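Long-range contact in putative hydantoin racemase (Klebsiella pneumoniae subsp. pneumoniae, PDB 3QVJ), which interconverts the enantiomers of allantoin and probably also racemises other 5-monosubstituted hydantoins: residues G72-C77 and A206-V211. Residues are numbered along the deposited sequence; the frame is centred on the assembly and turned at random.
Sequences GHVIAC and AAVKMV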
loop_
_atom_site.group_PDB
_atom_site.type_symbol
_atom_site.label_atom_id
_atom_site.label_comp_id
_atom_site.label_asym_id
_atom_site.label_seq_id
_atom_site.Cartn_x
_atom_site.Cartn_y
_atom_site.Cartn_z
ATOM N N GLY A 72 2.705 13.491 31.558
ATOM C CA GLY A 72 2.905 13.257 30.131
ATOM C C GLY A 72 3.775 14.310 29.478
ATOM O O GLY A 72 4.147 15.313 30.099
ATOM N N HIS A 73 4.096 14.073 28.210
ATOM C CA HIS A 73 5.031 14.907 27.482
ATOM C C HIS A 73 4.521 15.174 26.072
ATOM O O HIS A 73 3.885 14.313 25.458
ATOM C CB HIS A 73 6.389 14.214 27.375
ATOM C CG HIS A 73 6.845 13.547 28.638
ATOM N ND1 HIS A 73 7.801 14.097 29.463
ATOM C CD2 HIS A 73 6.502 12.362 29.196
ATOM C CE1 HIS A 73 8.024 13.283 30.479
ATOM N NE2 HIS A 73 7.241 12.227 30.345
ATOM N N VAL A 74 4.797 16.370 25.563
ATOM C CA VAL A 74 4.665 16.612 24.133
ATOM C C VAL A 74 5.990 17.000 23.471
ATOM O O VAL A 74 6.836 17.680 24.071
ATOM C CB VAL A 74 3.420 17.502 23.731
ATOM C CG1 VAL A 74 2.532 17.857 24.926
ATOM C CG2 VAL A 74 3.784 18.725 22.880
ATOM N N ILE A 75 6.184 16.494 22.257
ATOM C CA ILE A 75 7.347 16.838 21.455
ATOM C C ILE A 75 6.901 17.879 20.432
ATOM O O ILE A 75 6.214 17.556 19.456
ATOM C CB ILE A 75 7.970 15.591 20.809
ATOM C CG1 ILE A 75 8.434 14.617 21.909
ATOM C CG2 ILE A 75 9.132 15.982 19.892
ATOM C CD1 ILE A 75 8.966 13.293 21.405
ATOM N N ALA A 76 7.281 19.132 20.686
ATOM C CA ALA A 76 6.756 20.276 19.945
ATOM C C ALA A 76 7.604 20.717 18.741
ATOM O O ALA A 76 7.800 21.914 18.505
ATOM C CB ALA A 76 6.497 21.449 20.892
ATOM N N CYS A 77 8.107 19.739 17.992
ATOM C CA CYS A 77 8.641 19.979 16.650
ATOM C C CYS A 77 7.884 19.085 15.675
ATOM O O CYS A 77 7.604 17.931 15.988
ATOM C CB CYS A 77 10.140 19.686 16.580
ATOM S SG CYS A 77 10.790 19.476 14.897
ATOM N N ALA A 206 -3.258 20.500 20.104
ATOM C CA ALA A 206 -3.826 19.167 19.883
ATOM C C ALA A 206 -3.142 18.109 20.754
ATOM O O ALA A 206 -3.817 17.293 21.376
ATOM C CB ALA A 206 -3.762 18.786 18.399
ATOM N N ALA A 207 -1.810 18.155 20.819
ATOM C CA ALA A 207 -1.035 17.221 21.637
ATOM C C ALA A 207 -1.292 17.375 23.139
ATOM O O ALA A 207 -1.256 16.387 23.878
ATOM C CB ALA A 207 0.456 17.339 21.339
ATOM N N VAL A 208 -1.535 18.607 23.583
ATOM C CA VAL A 208 -1.868 18.855 24.990
ATOM C C VAL A 208 -3.159 18.109 25.356
ATOM O O VAL A 208 -3.215 17.386 26.358
ATOM C CB VAL A 208 -1.978 20.376 25.304
ATOM C CG1 VAL A 208 -2.646 20.618 26.666
ATOM C CG2 VAL A 208 -0.594 21.011 25.279
ATOM N N LYS A 209 -4.175 18.268 24.512
ATOM C CA LYS A 209 -5.463 17.606 24.715
ATOM C C LYS A 209 -5.359 16.077 24.701
ATOM O O LYS A 209 -6.034 15.407 25.476
ATOM C CB LYS A 209 -6.490 18.096 23.689
ATOM C CG LYS A 209 -6.681 19.621 23.623
ATOM C CD LYS A 209 -6.771 20.301 24.998
ATOM C CE LYS A 209 -8.134 20.124 25.648
ATOM N NZ LYS A 209 -8.153 20.643 27.052
HETATM N N MSE A 210 -4.501 15.532 23.843
HETATM C CA MSE A 210 -4.271 14.085 23.800
HETATM C C MSE A 210 -3.653 13.556 25.093
HETATM O O MSE A 210 -4.071 12.512 25.594
HETATM C CB MSE A 210 -3.392 13.690 22.617
HETATM C CG MSE A 210 -3.988 13.994 21.261
HETATM SE SE MSE A 210 -5.687 13.070 20.932
HETATM C CE MSE A 210 -5.649 13.260 19.007
ATOM N N VAL A 211 -2.651 14.263 25.619
ATOM C CA VAL A 211 -2.037 13.866 26.889
ATOM C C VAL A 211 -3.084 13.908 28.002
ATOM O O VAL A 211 -3.182 12.972 28.800
ATOM C CB VAL A 211 -0.801 14.728 27.274
ATOM C CG1 VAL A 211 -0.325 14.374 28.684
ATOM C CG2 VAL A 211 0.339 14.525 26.274
#
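With CG1 of Val211 trans to the backbone N (chi1 173°) and CG2 trans to the carbonyl carbon, the two methyls of this valine are set one after the other along the start of strand 72-75, both on its helix-facing side. Val211 CG1 rests on the main chain of Gly72, 3.7 Å from Gly72 CA, where the lack of a side chain lets the methyl come down onto the strand itself. Val211 CG2 lies against the carbonyl oxygen of His73, 3.6 Å from His73 O. One turn earlier in the helix, the Ala207 methyl faces the root and one branch of Val74: Ala207 CB lies 3.8 Å from Val74 CB and 3.9 Å from Val74 CG2. The other branch, Val74 CG1, points toward the helix between Val208 and Val211 and comes within 4.2 Å of Val211 CG2, with a looser approach to Val208. Strand 72-75 is an inner strand of the parallel four-stranded sheet in the N-terminal half of the chain, and helix 203-216 returns from the far end of the racemase sequence to pack on one face of it, as in the two-lobed alpha/beta fold of the Asp/Glu racemase superfamily. The segment axes run nearly antiparallel, at 159°, and approach to 8.4 Å. His73 and Ile75 point their side chains to the other face, toward helix 48-68, and His73 ND1 is hydrogen-bonded there to Gln5. Ile95 of the adjoining strand touches both Ala207 and Val211, while Ile97 and Ala100 of helix 97-108 border Val74 and Ala207.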